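Side-chain contacts in dephospho-CoA kinase (Mycobacterium paratuberculosis, PDB 6N39), which probably catalyses the ATP-dependent phosphorylation of the 3'-hydroxyl group of dephospho-coenzyme A, the last step of coenzyme A biosynthesis: residues 10-15 and 200-205; 26-31 and 192-197; 206-209 and 214-217; 233-238 and 335-340. All blocks are in the same frame, centred on the assembly; numbering follows the deposited sequence.

Interaction 1. Residues 10-15 and 200-205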
loop_
_atom_site.group_PDB
_atom_site.type_symbol
_atom_site.label_atom_id
_atom_site.label_comp_id
_atom_site.label_asym_id
_atom_site.label_seq_id
_atom_site.Cartn_x
_atom_site.Cartn_y
_atom_site.Cartn_z
ATOM N N LEU A 10 12.353 0.242 -5.720
ATOM C CA LEU A 10 11.322 -0.155 -4.773
ATOM C C LEU A 10 11.648 0.413 -3.395
ATOM O O LEU A 10 12.782 0.285 -2.917
ATOM C CB LEU A 10 11.220 -1.682 -4.720
ATOM C CG LEU A 10 10.340 -2.262 -3.608
ATOM C CD1 LEU A 10 8.871 -1.869 -3.881
ATOM C CD2 LEU A 10 10.486 -3.770 -3.528
ATOM N N ARG A 11 10.668 1.071 -2.767
ATOM C CA ARG A 11 10.839 1.658 -1.438
ATOM C C ARG A 11 9.940 0.942 -0.446
ATOM O O ARG A 11 8.776 0.662 -0.742
ATOM C CB ARG A 11 10.502 3.151 -1.418
ATOM C CG ARG A 11 11.431 4.016 -2.244
ATOM C CD ARG A 11 10.817 5.379 -2.532
ATOM N NE ARG A 11 10.597 6.188 -1.330
ATOM C CZ ARG A 11 9.398 6.532 -0.859
ATOM N NH1 ARG A 11 8.289 6.132 -1.486
ATOM N NH2 ARG A 11 9.309 7.282 0.235
ATOM N N ILE A 12 10.477 0.646 0.729
ATOM C CA ILE A 12 9.747 -0.079 1.757
ATOM C C ILE A 12 9.780 0.751 3.029
ATOM O O ILE A 12 10.860 1.107 3.512
ATOM C CB ILE A 12 10.345 -1.476 1.994
ATOM C CG1 ILE A 12 10.302 -2.299 0.696
ATOM C CG2 ILE A 12 9.597 -2.198 3.112
ATOM C CD1 ILE A 12 10.965 -3.655 0.838
ATOM N N GLY A 13 8.608 1.057 3.581
ATOM C CA GLY A 13 8.568 1.680 4.904
ATOM C C GLY A 13 8.719 0.616 5.985
ATOM O O GLY A 13 8.160 -0.475 5.891
ATOM N N LEU A 14 9.494 0.943 7.022
ATOM C CA LEU A 14 9.766 0.020 8.117
ATOM C C LEU A 14 9.553 0.732 9.444
ATOM O O LEU A 14 10.052 1.850 9.636
ATOM C CB LEU A 14 11.196 -0.523 8.048
ATOM C CG LEU A 14 11.679 -1.320 9.278
ATOM C CD1 LEU A 14 10.940 -2.635 9.383
ATOM C CD2 LEU A 14 13.167 -1.576 9.215
ATOM N N THR A 15 8.819 0.096 10.358
ATOM C CA THR A 15 8.606 0.702 11.668
ATOM C C THR A 15 8.308 -0.390 12.692
ATOM O O THR A 15 8.362 -1.585 12.396
ATOM C CB THR A 15 7.504 1.783 11.602
ATOM O OG1 THR A 15 7.650 2.697 12.693
ATOM C CG2 THR A 15 6.091 1.192 11.635
ATOM N N GLU A 200 10.990 -14.419 -0.841
ATOM C CA GLU A 200 9.682 -14.837 -1.331
ATOM C C GLU A 200 8.806 -13.672 -1.779
ATOM O O GLU A 200 7.855 -13.890 -2.537
ATOM C CB GLU A 200 8.947 -15.636 -0.247
ATOM C CG GLU A 200 9.532 -17.030 -0.061
ATOM C CD GLU A 200 9.049 -17.707 1.225
ATOM O OE1 GLU A 200 8.015 -17.277 1.780
ATOM O OE2 GLU A 200 9.719 -18.661 1.680
ATOM N N ARG A 201 9.109 -12.452 -1.353
ATOM C CA ARG A 201 8.221 -11.337 -1.644
ATOM C C ARG A 201 8.971 -10.120 -2.184
ATOM O O ARG A 201 8.596 -9.568 -3.222
ATOM C CB ARG A 201 7.421 -10.965 -0.390
ATOM C CG ARG A 201 6.132 -10.264 -0.744
ATOM C CD ARG A 201 5.177 -10.179 0.405
ATOM N NE ARG A 201 4.171 -9.171 0.119
ATOM C CZ ARG A 201 3.179 -8.869 0.940
ATOM N NH1 ARG A 201 3.057 -9.518 2.098
ATOM N NH2 ARG A 201 2.301 -7.941 0.591
ATOM N N ILE A 202 10.045 -9.706 -1.521
ATOM C CA ILE A 202 10.695 -8.459 -1.910
ATOM C C ILE A 202 11.473 -8.624 -3.208
ATOM O O ILE A 202 11.368 -7.785 -4.112
ATOM C CB ILE A 202 11.580 -7.934 -0.769
ATOM C CG1 ILE A 202 10.691 -7.516 0.408
ATOM C CG2 ILE A 202 12.383 -6.714 -1.236
ATOM C CD1 ILE A 202 11.445 -7.223 1.682
ATOM N N VAL A 203 12.267 -9.702 -3.331
ATOM C CA VAL A 203 13.026 -9.913 -4.566
ATOM C C VAL A 203 12.110 -9.973 -5.788
ATOM O O VAL A 203 12.350 -9.225 -6.753
ATOM C CB VAL A 203 13.927 -11.155 -4.434
ATOM C CG1 VAL A 203 14.356 -11.644 -5.804
ATOM C CG2 VAL A 203 15.171 -10.849 -3.559
ATOM N N PRO A 204 11.073 -10.820 -5.830
ATOM C CA PRO A 204 10.207 -10.818 -7.022
ATOM C C PRO A 204 9.421 -9.521 -7.197
ATOM O O PRO A 204 9.203 -9.114 -8.338
ATOM C CB PRO A 204 9.288 -12.034 -6.802
ATOM C CG PRO A 204 9.327 -12.293 -5.322
ATOM C CD PRO A 204 10.692 -11.876 -4.868
ATOM N N PHE A 205 9.012 -8.844 -6.117
ATOM C CA PHE A 205 8.354 -7.544 -6.245
ATOM C C PHE A 205 9.247 -6.558 -6.996
ATOM O O PHE A 205 8.830 -5.948 -7.992
ATOM C CB PHE A 205 7.993 -7.017 -4.848
ATOM C CG PHE A 205 7.010 -5.844 -4.827
ATOM C CD1 PHE A 205 6.474 -5.312 -5.997
ATOM C CD2 PHE A 205 6.621 -5.286 -3.608
ATOM C CE1 PHE A 205 5.563 -4.235 -5.953
ATOM C CE2 PHE A 205 5.729 -4.215 -3.548
ATOM C CZ PHE A 205 5.184 -3.693 -4.728
#
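L10 carries its CG anti to the backbone N (chi1 170°) and F205 holds its ring the same way (chi1 -166°), which brings the two side chains together at about a right angle between strand and helix. One leucine methyl, CD1, lies over a face of the F205 ring, 4.1 Å from the centroid and 17° off the ring normal: a CH-pi contact set toward the rim near CE2. The other methyl, L10 CD2, packs 4.2 Å from CG2 of I202, and the forked end of a leucine suits a place where a ring and an aliphatic chain must both be met. I12, two residues along and facing the same way, extends CD1 to within 3.7 Å of I202 CD1, where the chains pass at a slant. No hydrogen bond joins the segments; branched and aromatic side chains span the 10.3 Å between their axes. R201, next to I202 but directed elsewhere, makes a salt bridge with D334. V115 of strand 115-119 is touched by L10, I12 and I202. Strand 10-16 is the central strand of the five-stranded parallel sheet, flanked by strands 115-119 and 135-139, and helix 187-210 covers one side of it.

Interaction 2. Residues 26-31 and 192-197; sequences SSAFAQ and QRAQQV
A28 and A194 meet methyl to methyl, their CB atoms 3.6 Å apart, at the place where helix 22-31 and helix 187-210 come together. Alanine suits both positions: with nothing beyond CB on either side, the axes of the two segments approach to 8.9 Å while crossing at -54°. Beside this pair F29 reaches over toward helix 187-210. Its CG stands anti to the carbonyl carbon (chi1 -76°), an arrangement that brings CE1 to A194. There F29 CE1 is 3.5 Å from A194 O and 3.9 Å from A194 CB, while CZ, further out, comes more loosely to V197 CG1 at 4.4 Å. The carbonyl oxygen and the valine methyl both approach the ring obliquely.

A second shell packs round the ring and its partners. W198 and I202, further along helix 187-210, also touch F29; V197 packs on I202 and on I179 of strand 179-182. On the other helix S26 and A30 rest on I36 of strand 35-38. Helix 22-31 follows the probable P-loop, in keeping with the P-loop NTPase family, and it begins at K22, among the residues predicted to bind ATP, so the contact lies along the later turns of the helix that leads away from the probable nucleotide site.

All four touching residues are buried, and no hydrogen bond or salt bridge links the two segments. The attraction is therefore largely van der Waals and hydrophobic, and the fit probably rests on shape, two small residues permitting the approach and one large ring packing beside them.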
loop_
_atom_site.group_PDB
_atom_site.type_symbol
_atom_site.label_atom_id
_atom_site.label_comp_id
_atom_site.label_asym_id
_atom_site.label_seq_id
_atom_site.Cartn_x
_atom_site.Cartn_y
_atom_site.Cartn_z
ATOM N N SER A 26 16.064 -4.067 10.443
ATOM C CA SER A 26 16.768 -3.263 9.456
ATOM C C SER A 26 18.119 -3.888 9.101
ATOM O O SER A 26 18.471 -4.016 7.925
ATOM C CB SER A 26 16.936 -1.848 10.022
ATOM O OG SER A 26 17.680 -1.032 9.156
ATOM N N SER A 27 18.889 -4.286 10.115
ATOM C CA SER A 27 20.175 -4.919 9.847
ATOM C C SER A 27 20.001 -6.238 9.099
ATOM O O SER A 27 20.797 -6.558 8.212
ATOM C CB SER A 27 20.934 -5.127 11.157
ATOM O OG SER A 27 22.111 -5.890 10.946
ATOM N N ALA A 28 18.974 -7.018 9.448
ATOM C CA ALA A 28 18.715 -8.278 8.745
ATOM C C ALA A 28 18.443 -8.044 7.254
ATOM O O ALA A 28 18.980 -8.755 6.378
ATOM C CB ALA A 28 17.540 -8.998 9.410
ATOM N N PHE A 29 17.632 -7.025 6.942
ATOM C CA PHE A 29 17.405 -6.707 5.531
ATOM C C PHE A 29 18.692 -6.213 4.871
ATOM O O PHE A 29 18.978 -6.565 3.720
ATOM C CB PHE A 29 16.282 -5.681 5.375
ATOM C CG PHE A 29 14.903 -6.259 5.555
ATOM C CD1 PHE A 29 14.555 -7.468 4.962
ATOM C CD2 PHE A 29 13.952 -5.591 6.321
ATOM C CE1 PHE A 29 13.278 -8.002 5.125
ATOM C CE2 PHE A 29 12.676 -6.116 6.485
ATOM C CZ PHE A 29 12.343 -7.323 5.897
ATOM N N ALA A 30 19.501 -5.427 5.595
ATOM C CA ALA A 30 20.782 -4.990 5.033
ATOM C C ALA A 30 21.680 -6.182 4.716
ATOM O O ALA A 30 22.462 -6.154 3.757
ATOM C CB ALA A 30 21.496 -4.036 5.998
ATOM N N GLN A 31 21.604 -7.225 5.536
ATOM C CA GLN A 31 22.356 -8.439 5.261
ATOM C C GLN A 31 21.824 -9.157 4.029
ATOM O O GLN A 31 22.527 -10.006 3.467
ATOM C CB GLN A 31 22.319 -9.362 6.476
ATOM C CG GLN A 31 23.096 -8.805 7.666
ATOM C CD GLN A 31 22.856 -9.594 8.935
ATOM O OE1 GLN A 31 22.516 -9.026 9.979
ATOM N NE2 GLN A 31 23.022 -10.909 8.855
ATOM N N GLN A 192 16.461 -15.213 9.811
ATOM C CA GLN A 192 15.838 -16.189 8.920
ATOM C C GLN A 192 14.499 -15.682 8.387
ATOM O O GLN A 192 14.203 -15.797 7.190
ATOM C CB GLN A 192 15.652 -17.508 9.666
ATOM C CG GLN A 192 15.052 -18.635 8.815
ATOM C CD GLN A 192 14.872 -19.896 9.625
ATOM O OE1 GLN A 192 14.594 -19.830 10.825
ATOM N NE2 GLN A 192 15.028 -21.052 8.984
ATOM N N ARG A 193 13.666 -15.126 9.272
ATOM C CA ARG A 193 12.360 -14.627 8.853
ATOM C C ARG A 193 12.504 -13.485 7.852
ATOM O O ARG A 193 11.790 -13.435 6.835
ATOM C CB ARG A 193 11.572 -14.178 10.088
ATOM C CG ARG A 193 10.154 -13.739 9.802
ATOM C CD ARG A 193 9.263 -14.933 9.470
ATOM N NE ARG A 193 7.944 -14.489 9.018
ATOM C CZ ARG A 193 7.522 -14.562 7.759
ATOM N NH1 ARG A 193 8.310 -15.076 6.824
ATOM N NH2 ARG A 193 6.309 -14.132 7.434
ATOM N N ALA A 194 13.435 -12.561 8.117
ATOM C CA ALA A 194 13.660 -11.450 7.199
ATOM C C ALA A 194 14.125 -11.949 5.834
ATOM O O ALA A 194 13.680 -11.446 4.795
ATOM C CB ALA A 194 14.675 -10.469 7.791
ATOM N N GLN A 195 15.014 -12.950 5.810
ATOM C CA GLN A 195 15.462 -13.468 4.523
ATOM C C GLN A 195 14.344 -14.201 3.788
ATOM O O GLN A 195 14.321 -14.227 2.552
ATOM C CB GLN A 195 16.648 -14.412 4.693
ATOM C CG GLN A 195 17.305 -14.742 3.361
ATOM C CD GLN A 195 18.432 -15.729 3.504
ATOM O OE1 GLN A 195 18.215 -16.888 3.867
ATOM N NE2 GLN A 195 19.649 -15.281 3.220
ATOM N N GLN A 196 13.440 -14.833 4.525
ATOM C CA GLN A 196 12.276 -15.466 3.913
ATOM C C GLN A 196 11.411 -14.429 3.193
ATOM O O GLN A 196 10.974 -14.633 2.054
ATOM C CB GLN A 196 11.491 -16.161 5.018
ATOM C CG GLN A 196 10.803 -17.425 4.727
ATOM C CD GLN A 196 10.438 -18.107 6.038
ATOM O OE1 GLN A 196 9.350 -17.897 6.576
ATOM N NE2 GLN A 196 11.374 -18.890 6.581
ATOM N N VAL A 197 11.146 -13.313 3.863
ATOM C CA VAL A 197 10.372 -12.235 3.247
ATOM C C VAL A 197 11.128 -11.634 2.066
ATOM O O VAL A 197 10.538 -11.328 1.018
ATOM C CB VAL A 197 10.028 -11.171 4.304
ATOM C CG1 VAL A 197 9.608 -9.874 3.640
ATOM C CG2 VAL A 197 8.938 -11.701 5.227
#

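Interaction 3. Residues 206-209 and 214-217; sequences AHNL and IARA
N208 ND2 donates a hydrogen bond to the backbone O of A333, and this bond to a neighbouring loop helps orient an amide that also lies against residues 214-217. With chi1 at -79°, CG sits beside the backbone N, and the amide projects from the helix toward the returning chain. ND2 then passes 4.2 Å from A215 CB and 4.3 Å from I214 O, both contacts of packing rather than bonding. Asparagine suits the place because its short side chain brings an N-H group to a backbone carbonyl while staying near the helix surface. The helix, 187-210, is finishing here: T211 OG1 bonds to H207 O four residues back, and the chain then turns back toward the helix, bringing I214 and N208 within 6.2 Å of each other at their CA atoms. Both segments belong to the UPF0157 region, and the chain between helix 187-210 and strand 221-222 makes this return. I214 contributes mainly its backbone, since its CB is directed away from the helix; there CD1 lies over the centre of one face of the R216 guanidinium, 3.6 Å above its plane. A215, whose small methyl lies beside the amide nitrogen, has backbone hydrogen bonding with S332.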
loop_
_atom_site.group_PDB
_atom_site.type_symbol
_atom_site.label_atom_id
_atom_site.label_comp_id
_atom_site.label_asym_id
_atom_site.label_seq_id
_atom_site.Cartn_x
_atom_site.Cartn_y
_atom_site.Cartn_z
ATOM N N ALA A 206 10.495 -6.412 -6.543
ATOM C CA ALA A 206 11.432 -5.496 -7.198
ATOM C C ALA A 206 11.726 -5.925 -8.633
ATOM O O ALA A 206 11.796 -5.084 -9.541
ATOM C CB ALA A 206 12.743 -5.403 -6.399
ATOM N N HIS A 207 11.934 -7.228 -8.854
ATOM C CA HIS A 207 12.236 -7.687 -10.206
ATOM C C HIS A 207 11.062 -7.433 -11.141
ATOM O O HIS A 207 11.251 -7.008 -12.287
ATOM C CB HIS A 207 12.598 -9.175 -10.201
ATOM C CG HIS A 207 12.849 -9.727 -11.563
ATOM N ND1 HIS A 207 13.918 -9.331 -12.338
ATOM C CD2 HIS A 207 12.186 -10.659 -12.285
ATOM C CE1 HIS A 207 13.901 -9.993 -13.479
ATOM N NE2 HIS A 207 12.861 -10.807 -13.472
ATOM N N ASN A 208 9.844 -7.693 -10.664
ATOM C CA ASN A 208 8.648 -7.456 -11.459
ATOM C C ASN A 208 8.506 -5.989 -11.803
ATOM O O ASN A 208 8.152 -5.650 -12.938
ATOM C CB ASN A 208 7.404 -7.931 -10.704
ATOM C CG ASN A 208 7.216 -9.436 -10.770
ATOM O OD1 ASN A 208 7.870 -10.119 -11.559
ATOM N ND2 ASN A 208 6.307 -9.954 -9.959
ATOM N N LEU A 209 8.753 -5.104 -10.825
ATOM C CA LEU A 209 8.670 -3.669 -11.091
ATOM C C LEU A 209 9.677 -3.259 -12.148
ATOM O O LEU A 209 9.353 -2.525 -13.091
ATOM C CB LEU A 209 8.912 -2.871 -9.807
ATOM C CG LEU A 209 7.740 -2.611 -8.877
ATOM C CD1 LEU A 209 8.213 -1.670 -7.763
ATOM C CD2 LEU A 209 6.520 -2.014 -9.636
ATOM N N ILE A 214 3.629 -8.131 -13.820
ATOM C CA ILE A 214 2.657 -8.145 -12.735
ATOM C C ILE A 214 2.641 -9.532 -12.106
ATOM O O ILE A 214 3.091 -10.516 -12.697
ATOM C CB ILE A 214 1.247 -7.747 -13.214
ATOM C CG1 ILE A 214 0.713 -8.789 -14.204
ATOM C CG2 ILE A 214 1.273 -6.346 -13.851
ATOM C CD1 ILE A 214 -0.774 -9.062 -14.054
ATOM N N ALA A 215 2.103 -9.604 -10.890
ATOM C CA ALA A 215 1.963 -10.863 -10.160
ATOM C C ALA A 215 0.520 -11.354 -10.255
ATOM O O ALA A 215 -0.385 -10.760 -9.661
ATOM C CB ALA A 215 2.367 -10.683 -8.697
ATOM N N ARG A 216 0.306 -12.460 -10.951
ATOM C CA ARG A 216 -1.043 -12.985 -11.119
ATOM C C ARG A 216 -1.384 -13.961 -9.998
ATOM O O ARG A 216 -0.503 -14.608 -9.431
ATOM C CB ARG A 216 -1.190 -13.656 -12.485
ATOM C CG ARG A 216 -1.118 -12.651 -13.636
ATOM C CD ARG A 216 -1.178 -13.314 -15.007
ATOM N NE ARG A 216 -1.269 -12.321 -16.079
ATOM C CZ ARG A 216 -0.234 -11.628 -16.551
ATOM N NH1 ARG A 216 0.982 -11.814 -16.048
ATOM N NH2 ARG A 216 -0.416 -10.740 -17.524
ATOM N N ALA A 217 -2.685 -14.022 -9.641
ATOM C CA ALA A 217 -3.150 -14.967 -8.633
ATOM C C ALA A 217 -3.602 -16.257 -9.302
ATOM O O ALA A 217 -3.897 -16.269 -10.495
ATOM C CB ALA A 217 -4.297 -14.361 -7.826
#

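Interaction 4. Residues 233-238 and 335-340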
loop_
_atom_site.group_PDB
_atom_site.type_symbol
_atom_site.label_atom_id
_atom_site.label_comp_id
_atom_site.label_asym_id
_atom_site.label_seq_id
_atom_site.Cartn_x
_atom_site.Cartn_y
_atom_site.Cartn_z
ATOM N N GLN A 233 -8.219 -1.380 2.098
ATOM C CA GLN A 233 -8.083 -0.001 2.572
ATOM C C GLN A 233 -6.646 0.478 2.411
ATOM O O GLN A 233 -6.406 1.625 2.001
ATOM C CB GLN A 233 -8.528 0.126 4.032
ATOM C CG GLN A 233 -8.682 1.583 4.507
ATOM C CD GLN A 233 -9.709 2.360 3.672
ATOM O OE1 GLN A 233 -10.898 2.035 3.675
ATOM N NE2 GLN A 233 -9.248 3.384 2.952
ATOM N N ARG A 234 -5.671 -0.395 2.701
ATOM C CA ARG A 234 -4.282 0.007 2.474
ATOM C C ARG A 234 -4.062 0.361 1.013
ATOM O O ARG A 234 -3.422 1.378 0.699
ATOM C CB ARG A 234 -3.307 -1.091 2.908
ATOM C CG ARG A 234 -3.318 -1.304 4.393
ATOM C CD ARG A 234 -2.169 -2.178 4.831
ATOM N NE ARG A 234 -2.372 -3.575 4.515
ATOM C CZ ARG A 234 -2.936 -4.457 5.337
ATOM N NH1 ARG A 234 -3.365 -4.088 6.535
ATOM N NH2 ARG A 234 -3.060 -5.723 4.964
ATOM N N ILE A 235 -4.638 -0.441 0.107
ATOM C CA ILE A 235 -4.436 -0.208 -1.323
ATOM C C ILE A 235 -5.119 1.093 -1.767
ATOM O O ILE A 235 -4.538 1.901 -2.499
ATOM C CB ILE A 235 -4.938 -1.422 -2.129
ATOM C CG1 ILE A 235 -4.094 -2.661 -1.810
ATOM C CG2 ILE A 235 -4.940 -1.100 -3.625
ATOM C CD1 ILE A 235 -4.769 -4.019 -2.204
ATOM N N VAL A 236 -6.369 1.290 -1.349
ATOM C CA VAL A 236 -7.124 2.495 -1.686
ATOM C C VAL A 236 -6.359 3.738 -1.251
ATOM O O VAL A 236 -6.220 4.694 -2.022
ATOM C CB VAL A 236 -8.526 2.455 -1.042
ATOM C CG1 VAL A 236 -9.174 3.860 -1.071
ATOM C CG2 VAL A 236 -9.428 1.422 -1.747
ATOM N N ASN A 237 -5.851 3.744 -0.009
ATOM C CA ASN A 237 -5.106 4.905 0.470
ATOM C C ASN A 237 -3.856 5.133 -0.368
ATOM O O ASN A 237 -3.546 6.273 -0.751
ATOM C CB ASN A 237 -4.726 4.726 1.946
ATOM C CG ASN A 237 -5.921 4.822 2.877
ATOM O OD1 ASN A 237 -6.999 5.267 2.481
ATOM N ND2 ASN A 237 -5.732 4.409 4.133
ATOM N N ARG A 238 -3.111 4.050 -0.640
ATOM C CA ARG A 238 -1.882 4.146 -1.427
ATOM C C ARG A 238 -2.153 4.724 -2.815
ATOM O O ARG A 238 -1.387 5.560 -3.321
ATOM C CB ARG A 238 -1.242 2.754 -1.535
ATOM C CG ARG A 238 -0.014 2.674 -2.435
ATOM C CD ARG A 238 0.538 1.210 -2.536
ATOM N NE ARG A 238 0.809 0.651 -1.206
ATOM C CZ ARG A 238 0.401 -0.546 -0.781
ATOM N NH1 ARG A 238 -0.253 -1.381 -1.604
ATOM N NH2 ARG A 238 0.675 -0.919 0.467
ATOM N N PRO A 335 3.921 -10.275 -5.440
ATOM C CA PRO A 335 3.255 -11.590 -5.416
ATOM C C PRO A 335 2.547 -11.891 -4.106
ATOM O O PRO A 335 1.722 -12.807 -4.072
ATOM C CB PRO A 335 4.400 -12.584 -5.670
ATOM C CG PRO A 335 5.637 -11.864 -5.202
ATOM C CD PRO A 335 5.395 -10.400 -5.514
ATOM N N GLY A 336 2.825 -11.152 -3.034
ATOM C CA GLY A 336 2.077 -11.332 -1.806
ATOM C C GLY A 336 0.690 -10.711 -1.787
ATOM O O GLY A 336 -0.061 -10.963 -0.846
ATOM N N ARG A 337 0.317 -9.901 -2.778
ATOM C CA ARG A 337 -1.001 -9.258 -2.789
ATOM C C ARG A 337 -1.415 -8.932 -4.221
ATOM O O ARG A 337 -1.460 -7.759 -4.632
ATOM C CB ARG A 337 -0.985 -7.997 -1.920
ATOM C CG ARG A 337 -2.348 -7.257 -1.793
ATOM C CD ARG A 337 -3.492 -8.172 -1.333
ATOM N NE ARG A 337 -4.051 -8.953 -2.447
ATOM C CZ ARG A 337 -4.727 -10.085 -2.286
ATOM N NH1 ARG A 337 -4.934 -10.571 -1.056
ATOM N NH2 ARG A 337 -5.173 -10.747 -3.344
ATOM N N PRO A 338 -1.747 -9.949 -5.016
ATOM C CA PRO A 338 -2.290 -9.680 -6.352
ATOM C C PRO A 338 -3.468 -8.719 -6.286
ATOM O O PRO A 338 -4.367 -8.854 -5.447
ATOM C CB PRO A 338 -2.705 -11.068 -6.851
ATOM C CG PRO A 338 -1.785 -12.022 -6.109
ATOM C CD PRO A 338 -1.643 -11.393 -4.735
ATOM N N THR A 339 -3.452 -7.740 -7.193
ATOM C CA THR A 339 -4.365 -6.604 -7.207
ATOM C C THR A 339 -4.541 -6.145 -8.650
ATOM O O THR A 339 -3.545 -5.944 -9.348
ATOM C CB THR A 339 -3.799 -5.420 -6.391
ATOM O OG1 THR A 339 -3.335 -5.853 -5.110
ATOM C CG2 THR A 339 -4.826 -4.313 -6.224
ATOM N N ASN A 340 -5.781 -5.948 -9.080
ATOM C CA ASN A 340 -6.078 -5.281 -10.343
ATOM C C ASN A 340 -6.523 -3.852 -10.072
ATOM O O ASN A 340 -7.338 -3.613 -9.183
ATOM C CB ASN A 340 -7.194 -6.003 -11.113
ATOM C CG ASN A 340 -6.806 -7.372 -11.547
ATOM O OD1 ASN A 340 -5.656 -7.618 -11.904
ATOM N ND2 ASN A 340 -7.771 -8.289 -11.537
#
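R337 presents the edge of its guanidinium to P338 O, with NE at 3.0 Å and NH2 at 2.9 Å from that one oxygen, which lies only 3° out of the guanidinium plane. NH2 comes in the carbonyl plane, on a lone pair; NE approaches from above it, 42° out. Arginine is well suited to this side-on grip, having several N-H groups in one plane. Other partners complete the group: NH2 also forms a salt bridge with D268, which balances its charge, and NH1 bonds to Q231 OE1 on helix 228-243. This multiple hold should restrict rotation of the group.

Bends at chi2 and chi3 fold the arginine back, and its aliphatic part then faces the helix, R337 CG lying 4.1 Å from I235 CD1. I235 and T339 reach toward each other tip to tip: I235 CD1 is 3.7 Å from T339 OG1, and I235 CG2 is 4.1 Å from T339 CG2. The helix thus packs on the mixed four-stranded sheet of the GrpB-family domain at the point where strand 339-345 begins. I235, a branched aliphatic residue, also rests on I270 and I272 of the adjoining strand 270-276.

A threonine can serve such a border because it is both apolar and polar. Both of its branches meet I235, and OG1 in addition donates to R337 O at 2.7 Å, from above the carbonyl plane, which satisfies its proton at a buried site. One turn of helix beyond I235, R238 forms a salt bridge with D178 and bonds to F132 O, ties that lead across to the kinase part.

Starting at the N terminus, strand 10-16 opens the longest loop, which interaction 1 closes when helix 187-210 returns across the sheet. Interaction 2 is nested inside it: helix 22-31, next after that strand, meets an earlier turn of the same long helix, and F29 touches I202 where the two contacts join. Interaction 3 follows in series, closing a short turn as the helix ends; A206 and L209 still pack on L10. Interaction 4 comes last and closes a separate loop within the UPF0157 region. Its P335 touches both P204 and A215. Helix 187-210 thus serves interactions 1 to 3, and segment 335-340 packs against interactions 1 and 3, not against interaction 2.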